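PDB 3BJE: nucleoside phosphorylase, putative from Trypanosoma brucei, which catalyses, as a homodimeric uridine phosphorylase, the reversible phosphorolysis of uridine to uracil and alpha-D-ribose 1-phosphate. Local coordinates for the interface of chains A and B. Sequence-based numbering; all coordinates share one arbitrary frame. Chains: chain A/B, Nucleoside phosphorylase, putative.

Contacts 1 and 2 are two patches of one two-fold symmetric dimer interface, the centres of their C-alpha atoms lying about 15 Å apart. Both draw on helix 97-112 of chain A: A:Ile102 and A:Glu106 serve contact 2, and A:His108 and A:Glu112, further along it, serve contact 1. Chain B answers with neighbouring stretches, 250-251 in contact 2 and 258-261 in contact 1. Because B:Met95, B:Phe250 and B:Met293 of contact 2 also line the ribose 1-phosphate pocket, and B:Phe250 and B:Met293 the uracil pocket, chain A probably helps to support the pocket wall of chain B, and, by symmetry, vice versa.

Contact 1: the interface of chains A and B. Residues chain A 108, 112, 120, 305; chain B 258-261.
B:Gly259, with a positive phi, turns the backbone at the start of 3-10 helix 259-264 and directs the amide of B:Arg260 at A:His108 across the dimer interface of this phosphorylase-superfamily protein. The amide N of B:Arg260 donates to NE2 of A:His108 at 3.0 Å, and the 172° angle at hydrogen makes the bond nearly straight. The donor lies close to the imidazole plane, 13° out of it, so the amide meets the edge of the ring at NE2.

Ring rotation is restricted by packing within chain A. CZ3 of A:Trp120 covers one imidazole face toward the rim, while CD2 of A:Leu305 sits over the centre of the opposite face. CG of A:His108 stands anti to the backbone N (chi1 -177°), carrying the ring away from helix 97-112 toward the partner.

The same tryptophan presents its six-membered ring to chain B: CA of B:Gly259 rests over that face, 3.4 Å from the ring centroid, in a CH-pi contact. Alongside, CG1 of B:Val258 meets CH2 of A:Trp120 at 3.9 Å.

A:Leu305, at the end of helix 295-305, also serves two groups. Besides covering the histidine, its CD2 lies over the B:Phe261 ring, 3.7 Å from the centroid, and its CD1 reaches CZ of that ring at 3.5 Å; the two side chains run roughly perpendicular.

B:Arg260 bends at chi2, passing its CG against CE1 of A:His108 at 3.6 Å before the chain extends toward A:Glu112. The carboxylate and guanidinium are bridged by water 1, which lies 2.8 Å from OE1 of A:Glu112 and 3.0 Å from NE of B:Arg260. This water sits in the guanidinium plane at its edge, and a longer, more bent bond to NH2 helps to hold it there. The opposite charges expected of the A:Glu112 carboxylate and the B:Arg260 guanidinium, not in direct contact, probably add a modest attraction.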
loop_
_atom_site.group_PDB
_atom_site.type_symbol
_atom_site.label_atom_id
_atom_site.label_comp_id
_atom_site.label_asym_id
_atom_site.label_seq_id
_atom_site.Cartn_x
_atom_site.Cartn_y
_atom_site.Cartn_z
ATOM N N HIS A 108 17.044 4.537 -4.365
ATOM C CA HIS A 108 18.202 5.018 -3.586
ATOM C C HIS A 108 19.391 4.086 -3.673
ATOM O O HIS A 108 20.498 4.543 -3.977
ATOM C CB HIS A 108 17.794 5.278 -2.133
ATOM C CG HIS A 108 18.887 5.832 -1.283
ATOM N ND1 HIS A 108 19.674 6.883 -1.695
ATOM C CD2 HIS A 108 19.331 5.481 -0.050
ATOM C CE1 HIS A 108 20.564 7.152 -0.750
ATOM N NE2 HIS A 108 20.380 6.313 0.254
ATOM N N GLU A 112 22.844 5.012 -5.516
ATOM C CA GLU A 112 23.915 5.395 -4.585
ATOM C C GLU A 112 24.674 4.237 -3.928
ATOM O O GLU A 112 25.685 4.472 -3.250
ATOM C CB GLU A 112 23.376 6.356 -3.536
ATOM C CG GLU A 112 22.897 7.665 -4.116
ATOM C CD GLU A 112 22.594 8.702 -3.058
ATOM O OE1 GLU A 112 23.499 9.000 -2.232
ATOM O OE2 GLU A 112 21.471 9.255 -3.079
ATOM N N TRP A 120 28.563 2.580 -0.458
ATOM C CA TRP A 120 27.722 3.718 -0.796
ATOM C C TRP A 120 28.571 4.868 -1.326
ATOM O O TRP A 120 29.671 5.126 -0.850
ATOM C CB TRP A 120 26.883 4.158 0.416
ATOM C CG TRP A 120 25.851 3.141 0.783
ATOM C CD1 TRP A 120 26.013 2.068 1.615
ATOM C CD2 TRP A 120 24.501 3.071 0.306
ATOM N NE1 TRP A 120 24.850 1.343 1.693
ATOM C CE2 TRP A 120 23.907 1.935 0.899
ATOM C CE3 TRP A 120 23.729 3.861 -0.558
ATOM C CZ2 TRP A 120 22.596 1.562 0.649
ATOM C CZ3 TRP A 120 22.407 3.488 -0.804
ATOM C CH2 TRP A 120 21.859 2.347 -0.205
ATOM N N LEU A 305 16.152 12.415 1.079
ATOM C CA LEU A 305 17.325 11.979 0.298
ATOM C C LEU A 305 17.994 13.099 -0.499
ATOM O O LEU A 305 19.075 12.896 -1.049
ATOM C CB LEU A 305 16.951 10.870 -0.679
ATOM C CG LEU A 305 16.493 9.565 -0.066
ATOM C CD1 LEU A 305 16.081 8.618 -1.184
ATOM C CD2 LEU A 305 17.601 8.993 0.798
ATOM N N VAL B 258 19.015 1.365 5.390
ATOM C CA VAL B 258 19.348 1.551 3.971
ATOM C C VAL B 258 19.978 2.921 3.705
ATOM O O VAL B 258 19.325 3.939 3.837
ATOM C CB VAL B 258 18.112 1.378 3.056
ATOM C CG1 VAL B 258 18.509 1.482 1.587
ATOM C CG2 VAL B 258 17.416 0.031 3.342
ATOM N N GLY B 259 21.266 2.925 3.366
ATOM C CA GLY B 259 21.939 4.132 2.917
ATOM C C GLY B 259 21.682 5.358 3.757
ATOM O O GLY B 259 21.839 5.347 4.982
ATOM N N ARG B 260 21.264 6.419 3.085
ATOM C CA ARG B 260 21.134 7.722 3.708
ATOM C C ARG B 260 19.877 7.841 4.552
ATOM O O ARG B 260 19.671 8.865 5.209
ATOM C CB ARG B 260 21.141 8.815 2.639
ATOM C CG ARG B 260 22.403 8.865 1.791
ATOM C CD ARG B 260 23.597 9.407 2.561
ATOM N NE ARG B 260 24.829 9.216 1.812
ATOM C CZ ARG B 260 25.971 9.850 2.067
ATOM N NH1 ARG B 260 26.052 10.713 3.069
ATOM N NH2 ARG B 260 27.037 9.614 1.317
ATOM N N PHE B 261 19.030 6.813 4.544
ATOM C CA PHE B 261 17.852 6.792 5.414
ATOM C C PHE B 261 18.162 6.337 6.838
ATOM O O PHE B 261 17.453 6.678 7.790
ATOM C CB PHE B 261 16.787 5.831 4.871
ATOM C CG PHE B 261 15.991 6.357 3.716
ATOM C CD1 PHE B 261 15.354 7.584 3.783
ATOM C CD2 PHE B 261 15.802 5.575 2.585
ATOM C CE1 PHE B 261 14.588 8.030 2.732
ATOM C CE2 PHE B 261 15.031 6.015 1.542
ATOM C CZ PHE B 261 14.427 7.258 1.614
HETATM O O HOH W 1 25.364 7.648 -0.658
#

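Contact 2: the interface of chains A and B. Residues chain A 33-34, 102, 106; chain B 95, 250-251, 293.
OE2 of A:Glu106, a carboxylate oxygen, is gripped from both chains of this phosphorylase-superfamily dimer: OH of B:Tyr251 donates to it at 2.6 Å, and ND1 of A:His34 at 2.8 Å. The donors use different sides of the oxygen, the phenol meeting it on the anti side, 18° out of the carboxylate plane, and the imidazole on the syn side, also tilted from that plane. The other oxygen, OE1, takes the backbone N of A:His34 at 3.1 Å, also on its syn side. Main chain and ring of A:His34 therefore hold both oxygens and probably limit rotation of the carboxylate about CG-CD, presenting OE2 to the partner subunit. Beyond CG the glutamate chain is extended, which carries the carboxylate out from helix 97-112 to this meeting point.

The tyrosine ring and carboxylate are steeply turned against each other, yet OE2 lies in the ring plane at its edge. Water 2 adds a second link, joining OH of B:Tyr251 to the backbone N of A:Leu33. On chain B, CD2 of B:Phe250 covers the centre of one tyrosine face, helping to fix that ring.

A:His34 also points its CE1 edge over the centre of the B:Phe250 ring, an edge-to-face pair with centroids 4.9 Å apart and planes at 78°. At the rim of the same phenyl, CD2 of A:Leu33 touches CZ at 3.5 Å, the two side chains crossing nearly perpendicularly. With CG of B:Phe250 anti to its backbone N, chi1 -173° sends the phenyl ring toward A:His34 and A:Leu33. Nearer the backbone, CB of B:Phe250 packs against CG1 of A:Ile102 at 3.5 Å.

A:Ile102 continues with CD1 tip to tip against CE of B:Met95 at 3.6 Å, while SD of B:Met95 meets CD2 of A:His34 at 3.7 Å. B:Phe250 and B:Met95 both border the bound ribose 1-phosphate, and B:Met95 belongs to the calcium site of chain B as well.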
loop_
_atom_site.group_PDB
_atom_site.type_symbol
_atom_site.label_atom_id
_atom_site.label_comp_id
_atom_site.label_asym_id
_atom_site.label_seq_id
_atom_site.Cartn_x
_atom_site.Cartn_y
_atom_site.Cartn_z
ATOM N N LEU A 33 14.823 -5.864 -4.969
ATOM C CA LEU A 33 13.871 -6.934 -4.679
ATOM C C LEU A 33 12.510 -6.810 -5.357
ATOM O O LEU A 33 11.948 -7.820 -5.796
ATOM C CB LEU A 33 13.669 -7.037 -3.176
ATOM C CG LEU A 33 12.869 -8.198 -2.628
ATOM C CD1 LEU A 33 13.460 -9.542 -3.088
ATOM C CD2 LEU A 33 12.860 -8.115 -1.102
ATOM N N HIS A 34 11.977 -5.603 -5.424
ATOM C CA HIS A 34 10.634 -5.371 -5.980
ATOM C C HIS A 34 10.697 -4.735 -7.350
ATOM O O HIS A 34 10.086 -5.216 -8.301
ATOM C CB HIS A 34 9.799 -4.498 -5.023
ATOM C CG HIS A 34 9.619 -5.115 -3.670
ATOM N ND1 HIS A 34 10.506 -4.933 -2.633
ATOM C CD2 HIS A 34 8.647 -5.929 -3.193
ATOM C CE1 HIS A 34 10.107 -5.644 -1.587
ATOM N NE2 HIS A 34 8.968 -6.239 -1.900
ATOM N N ILE A 102 8.875 1.377 -0.550
ATOM C CA ILE A 102 9.631 0.308 -1.191
ATOM C C ILE A 102 10.425 0.825 -2.390
ATOM O O ILE A 102 11.640 0.649 -2.501
ATOM C CB ILE A 102 8.686 -0.812 -1.634
ATOM C CG1 ILE A 102 8.201 -1.586 -0.404
ATOM C CG2 ILE A 102 9.407 -1.769 -2.614
ATOM C CD1 ILE A 102 7.055 -2.545 -0.689
ATOM N N GLU A 106 14.623 1.398 -3.043
ATOM C CA GLU A 106 15.306 0.640 -4.070
ATOM C C GLU A 106 15.956 1.548 -5.117
ATOM O O GLU A 106 17.088 1.286 -5.523
ATOM C CB GLU A 106 14.376 -0.434 -4.648
ATOM C CG GLU A 106 13.985 -1.427 -3.559
ATOM C CD GLU A 106 13.116 -2.574 -4.016
ATOM O OE1 GLU A 106 12.779 -2.661 -5.211
ATOM O OE2 GLU A 106 12.761 -3.405 -3.158
ATOM N N MET B 95 0.480 -5.027 -2.396
ATOM C CA MET B 95 1.165 -4.850 -1.115
ATOM C C MET B 95 0.445 -3.829 -0.245
ATOM O O MET B 95 0.076 -2.769 -0.711
ATOM C CB MET B 95 2.594 -4.388 -1.370
ATOM C CG MET B 95 3.328 -5.368 -2.257
ATOM S SD MET B 95 5.087 -5.097 -2.448
ATOM C CE MET B 95 5.084 -3.676 -3.517
ATOM N N PHE B 250 8.423 -1.599 3.830
ATOM C CA PHE B 250 9.281 -2.783 3.849
ATOM C C PHE B 250 10.653 -2.528 4.457
ATOM O O PHE B 250 11.263 -3.448 5.017
ATOM C CB PHE B 250 9.487 -3.262 2.418
ATOM C CG PHE B 250 10.223 -4.571 2.302
ATOM C CD1 PHE B 250 9.523 -5.772 2.337
ATOM C CD2 PHE B 250 11.598 -4.602 2.095
ATOM C CE1 PHE B 250 10.198 -6.976 2.211
ATOM C CE2 PHE B 250 12.264 -5.783 1.936
ATOM C CZ PHE B 250 11.558 -6.979 1.994
ATOM N N TYR B 251 11.165 -1.304 4.302
ATOM C CA TYR B 251 12.560 -1.035 4.655
ATOM C C TYR B 251 12.635 -0.387 6.023
ATOM O O TYR B 251 12.493 -1.091 7.009
ATOM C CB TYR B 251 13.249 -0.256 3.535
ATOM C CG TYR B 251 13.468 -1.130 2.327
ATOM C CD1 TYR B 251 14.525 -2.029 2.294
ATOM C CD2 TYR B 251 12.625 -1.070 1.225
ATOM C CE1 TYR B 251 14.749 -2.864 1.199
ATOM C CE2 TYR B 251 12.855 -1.887 0.111
ATOM C CZ TYR B 251 13.908 -2.797 0.109
ATOM O OH TYR B 251 14.118 -3.625 -0.983
ATOM N N MET B 293 3.111 -7.026 5.720
ATOM C CA MET B 293 2.491 -5.733 5.340
ATOM C C MET B 293 0.973 -5.701 5.243
ATOM O O MET B 293 0.425 -4.666 4.900
ATOM C CB MET B 293 3.140 -5.212 4.047
ATOM C CG MET B 293 4.632 -4.914 4.210
ATOM S SD MET B 293 5.402 -4.333 2.687
ATOM C CE MET B 293 4.507 -2.763 2.413
HETATM O O HOH W 2 16.137 -4.414 -2.840
#